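PDB 2VBF: branched-chain alpha-ketoacid decarboxylase from Lactococcus lactis, which probably decarboxylates branched-chain and aromatic alpha-keto acids to aldehydes, using thiamine diphosphate and a magnesium ion. Local coordinates for residues Lys256-Thr261 with Lys290-Ser295. Numbering follows the deposited sequence.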
loop_
_atom_site.group_PDB
_atom_site.type_symbol
_atom_site.label_atom_id
_atom_site.label_comp_id
_atom_site.label_asym_id
_atom_site.label_seq_id
_atom_site.Cartn_x
_atom_site.Cartn_y
_atom_site.Cartn_z
ATOM N N LYS A 256 -22.228 15.086 -36.465
ATOM C CA LYS A 256 -23.112 13.910 -36.399
ATOM C C LYS A 256 -22.381 12.586 -36.619
ATOM O O LYS A 256 -23.015 11.573 -36.902
ATOM C CB LYS A 256 -24.289 14.035 -37.385
ATOM C CG LYS A 256 -24.998 15.367 -37.298
ATOM C CD LYS A 256 -26.284 15.364 -38.112
ATOM C CE LYS A 256 -26.973 16.739 -38.077
ATOM N NZ LYS A 256 -26.064 17.822 -38.565
ATOM N N LEU A 257 -21.057 12.594 -36.461
ATOM C CA LEU A 257 -20.248 11.405 -36.759
ATOM C C LEU A 257 -20.561 10.288 -35.778
ATOM O O LEU A 257 -20.694 10.546 -34.580
ATOM C CB LEU A 257 -18.753 11.728 -36.698
ATOM C CG LEU A 257 -18.180 12.554 -37.854
ATOM C CD1 LEU A 257 -16.843 13.178 -37.462
ATOM C CD2 LEU A 257 -18.041 11.690 -39.122
ATOM N N PRO A 258 -20.685 9.037 -36.272
ATOM C CA PRO A 258 -20.811 7.902 -35.354
ATOM C C PRO A 258 -19.598 7.822 -34.425
ATOM O O PRO A 258 -18.472 8.075 -34.859
ATOM C CB PRO A 258 -20.864 6.683 -36.293
ATOM C CG PRO A 258 -21.293 7.239 -37.609
ATOM C CD PRO A 258 -20.722 8.609 -37.680
ATOM N N ILE A 259 -19.849 7.516 -33.155
ATOM C CA ILE A 259 -18.771 7.410 -32.168
ATOM C C ILE A 259 -19.006 6.280 -31.168
ATOM O O ILE A 259 -20.132 6.012 -30.736
ATOM C CB ILE A 259 -18.533 8.754 -31.406
ATOM C CG1 ILE A 259 -17.347 8.632 -30.423
ATOM C CG2 ILE A 259 -19.793 9.199 -30.656
ATOM C CD1 ILE A 259 -16.697 9.944 -30.062
ATOM N N THR A 260 -17.902 5.622 -30.833
ATOM C CA THR A 260 -17.860 4.599 -29.809
ATOM C C THR A 260 -16.663 4.899 -28.898
ATOM O O THR A 260 -15.806 5.711 -29.242
ATOM C CB THR A 260 -17.766 3.186 -30.455
ATOM O OG1 THR A 260 -17.842 2.176 -29.446
ATOM C CG2 THR A 260 -16.498 3.016 -31.297
ATOM N N THR A 261 -16.657 4.294 -27.714
ATOM C CA THR A 261 -15.473 4.244 -26.865
ATOM C C THR A 261 -15.252 2.802 -26.436
ATOM O O THR A 261 -16.162 1.965 -26.494
ATOM C CB THR A 261 -15.587 5.141 -25.593
ATOM O OG1 THR A 261 -16.440 4.515 -24.623
ATOM C CG2 THR A 261 -16.135 6.527 -25.937
ATOM N N LYS A 290 -20.735 -3.947 -33.135
ATOM C CA LYS A 290 -19.600 -4.672 -33.691
ATOM C C LYS A 290 -19.556 -4.578 -35.215
ATOM O O LYS A 290 -18.555 -4.196 -35.799
ATOM C CB LYS A 290 -19.693 -6.134 -33.283
ATOM C CG LYS A 290 -18.441 -6.914 -33.549
ATOM C CD LYS A 290 -18.439 -8.194 -32.730
ATOM C CE LYS A 290 -19.005 -9.390 -33.470
ATOM N NZ LYS A 290 -19.962 -9.061 -34.546
ATOM N N ASN A 291 -20.669 -4.897 -35.854
ATOM C CA ASN A 291 -20.744 -4.844 -37.304
ATOM C C ASN A 291 -20.498 -3.447 -37.882
ATOM O O ASN A 291 -19.858 -3.315 -38.926
ATOM C CB ASN A 291 -22.109 -5.343 -37.769
ATOM C CG ASN A 291 -22.311 -6.832 -37.525
ATOM O OD1 ASN A 291 -21.351 -7.587 -37.308
ATOM N ND2 ASN A 291 -23.570 -7.263 -37.564
ATOM N N PHE A 292 -21.004 -2.419 -37.200
ATOM C CA PHE A 292 -20.875 -1.047 -37.653
ATOM C C PHE A 292 -19.411 -0.627 -37.598
ATOM O O PHE A 292 -18.832 -0.185 -38.603
ATOM C CB PHE A 292 -21.735 -0.107 -36.787
ATOM C CG PHE A 292 -21.905 1.272 -37.374
ATOM C CD1 PHE A 292 -23.101 1.641 -37.975
ATOM C CD2 PHE A 292 -20.873 2.207 -37.321
ATOM C CE1 PHE A 292 -23.266 2.904 -38.521
ATOM C CE2 PHE A 292 -21.023 3.470 -37.885
ATOM C CZ PHE A 292 -22.233 3.822 -38.484
ATOM N N VAL A 293 -18.811 -0.770 -36.417
ATOM C CA VAL A 293 -17.416 -0.378 -36.212
ATOM C C VAL A 293 -16.477 -1.091 -37.178
ATOM O O VAL A 293 -15.620 -0.461 -37.776
ATOM C CB VAL A 293 -16.942 -0.645 -34.769
ATOM C CG1 VAL A 293 -15.429 -0.322 -34.631
ATOM C CG2 VAL A 293 -17.770 0.168 -33.784
ATOM N N GLU A 294 -16.665 -2.397 -37.335
ATOM C CA GLU A 294 -15.763 -3.238 -38.127
ATOM C C GLU A 294 -16.014 -3.181 -39.644
ATOM O O GLU A 294 -15.216 -3.714 -40.431
ATOM C CB GLU A 294 -15.824 -4.682 -37.606
ATOM C CG GLU A 294 -15.393 -4.774 -36.134
ATOM C CD GLU A 294 -15.459 -6.170 -35.543
ATOM O OE1 GLU A 294 -15.912 -7.114 -36.236
ATOM O OE2 GLU A 294 -15.045 -6.317 -34.374
ATOM N N SER A 295 -17.114 -2.548 -40.051
ATOM C CA SER A 295 -17.384 -2.268 -41.475
ATOM C C SER A 295 -17.158 -0.792 -41.877
ATOM O O SER A 295 -17.273 -0.443 -43.064
ATOM C CB SER A 295 -18.813 -2.689 -41.828
ATOM O OG SER A 295 -19.777 -1.857 -41.213
#
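Pro258 and Phe292 meet where the loop leading into strand 259-261 packs against helix 287-295, and they illustrate how an alpha/beta domain seats a helix on its sheet. The phenyl group reaches out from the helix with CG anti to its own backbone N (chi1 -167°), which carries the far end of the ring to the proline. There the two side chains run roughly perpendicular, and Pro258 CB approaches the phenyl ring obliquely. Pro258 CB lies 3.6 Å from Phe292 CE2, while Pro258 CG sits 3.7 Å from Phe292 CZ, so two adjacent carbons of each ring share the contact.

Further along, Thr260 turns its methyl, not its hydroxyl, to the helix: CG2 stands 4.0 Å from Val293 CG2, again with the side chains crossing at about a right angle. Thr260 OG1, anti to the backbone N (chi1 -175°), is hydrogen-bonded to Gly278 O of the adjacent strand 276-279. Phe292 also packs on Leu277 of that strand and makes a cation-pi contact with Lys230. With an alanine at Phe292, Pro258 would probably lose its aromatic neighbour and Lys230 its pi partner.

Within the central domain, then, the strand and the loop leading into it are joined to the helix by two small, buried van der Waals contacts; the fit probably rests on apolar contact rather than directed bonds, while the threonine's polar end serves the sheet.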